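Local coordinates for protein oxalate oxidase 1 (Hordeum vulgare, PDB 1FI2) that oxidises oxalate with molecular oxygen to carbon dioxide and hydrogen peroxide at a manganese site, and also has superoxide dismutase activity, at residues A12-K17 against E63-N68; V178-K181 against E186-V189. One frame throughout, in Å; residues are numbered along the deposited sequence.

Interaction 1: residues A12-K17 against E63-N68; sequences ADLDGK and EWPGTN
Ala-12 and Pro-65 join two loops through one backbone hydrogen bond and a small apolar patch, where the N-terminal region ahead of strand 38-39 meets the connection between strands 54-59 and 73-79. The amide N of Ala-12 lies 3.1 Å from O of Pro-65; its hydrogen is in line (179°), yet the donor stands above the carbonyl plane, 52° out of it. The opposite face of that carbonyl receives N of Asn-68, which closes the 3-10 turn 65-67, and two donors thus grip one oxygen. Next to this bond, CB of Ala-12 sits 3.8 Å from CB of Pro-65 and also touches CB of Asn-68. Farther along, CD1 of Leu-14 meets Pro-65 CB at 4.2 Å, the two side chains crossing at about a right angle. In Asn-68, CG turned anti to the backbone N (chi1 -166°) lays the amide alongside Ala-12, with ND2 3.8 Å from Ala-12 CA. From there ND2 donates to the carbonyls of Cys-10 and His-24, while OD1 is bonded to Gln-156 NE2. Replacing Asn-68 with an alanine would probably leave both carbonyls without this shared donor and open a gap beside Ala-12. The contact joins the loop closed by the Cys-10 to Cys-26 disulfide to the cupin domain, and such a disulfide-bridged N-terminal extension is a hallmark of germins among the cupins.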
loop_
_atom_site.group_PDB
_atom_site.type_symbol
_atom_site.label_atom_id
_atom_site.label_comp_id
_atom_site.label_asym_id
_atom_site.label_seq_id
_atom_site.Cartn_x
_atom_site.Cartn_y
_atom_site.Cartn_z
ATOM N N ALA A 12 -7.899 15.722 -12.027
ATOM C CA ALA A 12 -7.079 15.334 -13.161
ATOM C C ALA A 12 -7.046 16.360 -14.286
ATOM O O ALA A 12 -8.083 16.886 -14.702
ATOM C CB ALA A 12 -7.591 14.009 -13.733
ATOM N N ASP A 13 -5.845 16.631 -14.781
ATOM C CA ASP A 13 -5.668 17.532 -15.923
ATOM C C ASP A 13 -5.648 16.583 -17.128
ATOM O O ASP A 13 -4.680 15.842 -17.286
ATOM C CB ASP A 13 -4.398 18.353 -15.824
ATOM C CG ASP A 13 -4.088 19.205 -17.038
ATOM O OD1 ASP A 13 -3.047 19.897 -17.020
ATOM O OD2 ASP A 13 -4.857 19.182 -18.020
ATOM N N LEU A 14 -6.721 16.584 -17.908
ATOM C CA LEU A 14 -6.839 15.649 -19.020
ATOM C C LEU A 14 -6.461 16.213 -20.378
ATOM O O LEU A 14 -6.707 15.526 -21.383
ATOM C CB LEU A 14 -8.274 15.103 -19.075
ATOM C CG LEU A 14 -8.737 14.284 -17.865
ATOM C CD1 LEU A 14 -10.215 13.943 -17.994
ATOM C CD2 LEU A 14 -7.908 13.019 -17.708
ATOM N N ASP A 15 -5.832 17.386 -20.430
ATOM C CA ASP A 15 -5.500 17.892 -21.781
ATOM C C ASP A 15 -4.440 16.985 -22.380
ATOM O O ASP A 15 -3.585 16.391 -21.719
ATOM C CB ASP A 15 -5.257 19.381 -21.759
ATOM C CG ASP A 15 -5.288 20.010 -23.143
ATOM O OD1 ASP A 15 -4.204 19.981 -23.775
ATOM O OD2 ASP A 15 -6.290 20.533 -23.644
ATOM N N GLY A 16 -4.531 16.775 -23.692
ATOM C CA GLY A 16 -3.680 15.891 -24.447
ATOM C C GLY A 16 -2.182 16.053 -24.320
ATOM O O GLY A 16 -1.470 15.043 -24.420
ATOM N N LYS A 17 -1.680 17.266 -24.121
ATOM C CA LYS A 17 -0.246 17.495 -24.012
ATOM C C LYS A 17 0.242 17.637 -22.579
ATOM O O LYS A 17 1.396 18.013 -22.355
ATOM C CB LYS A 17 0.158 18.731 -24.827
ATOM C CG LYS A 17 -0.342 18.720 -26.265
ATOM C CD LYS A 17 0.147 17.494 -27.023
ATOM C CE LYS A 17 -0.817 17.097 -28.129
ATOM N NZ LYS A 17 -0.369 15.865 -28.839
ATOM N N GLU A 63 -13.715 10.250 -17.287
ATOM C CA GLU A 63 -15.038 10.853 -17.372
ATOM C C GLU A 63 -15.392 11.678 -16.143
ATOM O O GLU A 63 -16.260 12.553 -16.193
ATOM C CB GLU A 63 -16.089 9.755 -17.588
ATOM C CG GLU A 63 -15.985 9.099 -18.961
ATOM C CD GLU A 63 -16.361 10.070 -20.068
ATOM O OE1 GLU A 63 -17.384 10.771 -19.914
ATOM O OE2 GLU A 63 -15.641 10.135 -21.083
ATOM N N TRP A 64 -14.724 11.421 -15.027
ATOM C CA TRP A 64 -14.934 12.133 -13.770
ATOM C C TRP A 64 -13.569 12.450 -13.170
ATOM O O TRP A 64 -13.059 11.729 -12.309
ATOM C CB TRP A 64 -15.754 11.297 -12.794
ATOM C CG TRP A 64 -16.353 11.992 -11.612
ATOM C CD1 TRP A 64 -16.335 13.327 -11.321
ATOM C CD2 TRP A 64 -17.146 11.381 -10.582
ATOM N NE1 TRP A 64 -17.025 13.578 -10.162
ATOM C CE2 TRP A 64 -17.546 12.399 -9.695
ATOM C CE3 TRP A 64 -17.542 10.065 -10.319
ATOM C CZ2 TRP A 64 -18.321 12.150 -8.563
ATOM C CZ3 TRP A 64 -18.315 9.817 -9.199
ATOM C CH2 TRP A 64 -18.695 10.854 -8.338
ATOM N N PRO A 65 -12.945 13.529 -13.633
ATOM C CA PRO A 65 -11.596 13.883 -13.228
ATOM C C PRO A 65 -11.414 14.158 -11.754
ATOM O O PRO A 65 -10.301 13.976 -11.242
ATOM C CB PRO A 65 -11.203 15.072 -14.087
ATOM C CG PRO A 65 -12.435 15.540 -14.755
ATOM C CD PRO A 65 -13.453 14.438 -14.686
ATOM N N GLY A 66 -12.453 14.513 -11.010
ATOM C CA GLY A 66 -12.378 14.740 -9.580
ATOM C C GLY A 66 -12.084 13.486 -8.767
ATOM O O GLY A 66 -11.708 13.595 -7.596
ATOM N N THR A 67 -12.179 12.294 -9.349
ATOM C CA THR A 67 -11.824 11.055 -8.684
ATOM C C THR A 67 -10.314 10.840 -8.613
ATOM O O THR A 67 -9.855 9.999 -7.829
ATOM C CB THR A 67 -12.428 9.810 -9.370
ATOM O OG1 THR A 67 -11.935 9.692 -10.712
ATOM C CG2 THR A 67 -13.945 9.897 -9.407
ATOM N N ASN A 68 -9.540 11.556 -9.418
ATOM C CA ASN A 68 -8.086 11.395 -9.421
ATOM C C ASN A 68 -7.528 11.430 -8.011
ATOM O O ASN A 68 -7.815 12.320 -7.209
ATOM C CB ASN A 68 -7.455 12.495 -10.277
ATOM C CG ASN A 68 -6.005 12.265 -10.630
ATOM O OD1 ASN A 68 -5.590 11.161 -10.983
ATOM N ND2 ASN A 68 -5.203 13.323 -10.547
#

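Interaction 2: residues V178-K181 against E186-V189; sequences VLTK and EAGV
Van der Waals packing of the Thr-180 methyl on the backbone at the start of the next helix makes up this contact, which joins helix 176-183 to helix 187-196 across a short turn. The methyl does the touching: CG2 of Thr-180 approaches CA of Ala-187 at 3.6 Å and N of Ala-187 at 3.7 Å. It therefore rests against the peptide link leading into the second helix, and it also lies 3.9 Å from C of Glu-186. The methyl of Ala-187 takes a lesser share, its CB being 4.3 Å from Thr-180 CG2. The threonine torsion explains the choice of branch. With chi1 at 59°, OG1 falls between the backbone N and the carbonyl carbon, whereas CG2 stands anti to the carbonyl carbon and is the branch that meets the second helix.

No hydrogen bond crosses between the two segments; those of Thr-180 and Glu-186 are local. OG1 of Thr-180 turns back to its own helix, making a weak bond to O of Pro-177. Glu-186 holds the N-cap position of the second helix, and its O accepts a weak bond from N of Val-189, 3.1 Å away, in the first turn. Its CB points away from Thr-180, so the glutamate meets the threonine through its backbone.

Contacts beyond the pair set it in the hexamer. Leu-179 packs on Val-190 and Lys-194 of the second helix, and on helix 163-169. Lys-181 NZ donates to the carbonyls of Pro-51 and Asn-52 of a neighbouring subunit, and Val-189 packs on Val-189 of that same subunit. Two consecutive helices linked by a short turn, the first touching the start of the second, belong here to the C-terminal helical region that accompanies the jellyroll barrel in germins and, through Lys-181 and Val-189, contacts a neighbouring subunit.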
loop_
_atom_site.group_PDB
_atom_site.type_symbol
_atom_site.label_atom_id
_atom_site.label_comp_id
_atom_site.label_asym_id
_atom_site.label_seq_id
_atom_site.Cartn_x
_atom_site.Cartn_y
_atom_site.Cartn_z
ATOM N N VAL A 178 -2.145 -20.176 -32.664
ATOM C CA VAL A 178 -2.052 -20.056 -31.213
ATOM C C VAL A 178 -3.409 -20.418 -30.603
ATOM O O VAL A 178 -3.490 -21.175 -29.635
ATOM C CB VAL A 178 -1.639 -18.649 -30.751
ATOM C CG1 VAL A 178 -1.713 -18.509 -29.233
ATOM C CG2 VAL A 178 -0.230 -18.314 -31.224
ATOM N N LEU A 179 -4.473 -19.878 -31.192
ATOM C CA LEU A 179 -5.823 -20.132 -30.715
ATOM C C LEU A 179 -6.317 -21.544 -30.979
ATOM O O LEU A 179 -7.161 -21.977 -30.189
ATOM C CB LEU A 179 -6.809 -19.116 -31.299
ATOM C CG LEU A 179 -6.681 -17.678 -30.786
ATOM C CD1 LEU A 179 -7.625 -16.769 -31.557
ATOM C CD2 LEU A 179 -6.961 -17.600 -29.291
ATOM N N THR A 180 -5.859 -22.255 -32.004
ATOM C CA THR A 180 -6.316 -23.625 -32.218
ATOM C C THR A 180 -5.693 -24.573 -31.196
ATOM O O THR A 180 -6.334 -25.530 -30.758
ATOM C CB THR A 180 -6.053 -24.160 -33.635
ATOM O OG1 THR A 180 -4.649 -24.118 -33.913
ATOM C CG2 THR A 180 -6.795 -23.344 -34.682
ATOM N N LYS A 181 -4.456 -24.310 -30.782
ATOM C CA LYS A 181 -3.796 -25.123 -29.771
ATOM C C LYS A 181 -4.433 -24.878 -28.405
ATOM O O LYS A 181 -4.664 -25.807 -27.638
ATOM C CB LYS A 181 -2.297 -24.815 -29.700
ATOM C CG LYS A 181 -1.517 -25.703 -28.749
ATOM C CD LYS A 181 -1.444 -27.141 -29.249
ATOM C CE LYS A 181 -0.646 -27.994 -28.273
ATOM N NZ LYS A 181 -1.320 -28.044 -26.945
ATOM N N GLU A 186 -10.471 -26.917 -34.533
ATOM C CA GLU A 186 -9.845 -26.677 -35.828
ATOM C C GLU A 186 -9.821 -25.203 -36.204
ATOM O O GLU A 186 -10.577 -24.398 -35.665
ATOM C CB GLU A 186 -10.579 -27.469 -36.910
ATOM C CG GLU A 186 -12.027 -27.036 -37.111
ATOM C CD GLU A 186 -12.860 -28.191 -37.639
ATOM O OE1 GLU A 186 -13.982 -28.394 -37.128
ATOM O OE2 GLU A 186 -12.373 -28.904 -38.542
ATOM N N ALA A 187 -9.007 -24.855 -37.195
ATOM C CA ALA A 187 -8.865 -23.487 -37.669
ATOM C C ALA A 187 -10.170 -22.858 -38.128
ATOM O O ALA A 187 -10.428 -21.682 -37.863
ATOM C CB ALA A 187 -7.842 -23.438 -38.801
ATOM N N GLY A 188 -11.021 -23.612 -38.817
ATOM C CA GLY A 188 -12.318 -23.136 -39.267
ATOM C C GLY A 188 -13.193 -22.612 -38.136
ATOM O O GLY A 188 -13.874 -21.600 -38.296
ATOM N N VAL A 189 -13.164 -23.261 -36.978
ATOM C CA VAL A 189 -13.936 -22.813 -35.819
ATOM C C VAL A 189 -13.355 -21.500 -35.300
ATOM O O VAL A 189 -14.083 -20.548 -35.014
ATOM C CB VAL A 189 -13.963 -23.878 -34.713
ATOM C CG1 VAL A 189 -14.711 -23.384 -33.482
ATOM C CG2 VAL A 189 -14.593 -25.169 -35.228
#

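In the fold
The two contacts lie on opposite sides of the chain's centre, about 42 Å apart between their centres, and share no element. Interaction 1 is partly buried and joins loops distant in sequence, the N-terminal region and a connection between two barrel strands. Interaction 2 is a surface contact between successive helices near the C-terminus. Their chemistry follows: the loops of interaction 1 are fixed by a backbone hydrogen bond and a buried asparagine amide, whereas no hydrogen bond joins the two helical segments of interaction 2, which meet through a threonine methyl. Both border other subunits, through Trp-64 in one and through Lys-181, Val-178 and Val-189 in the other.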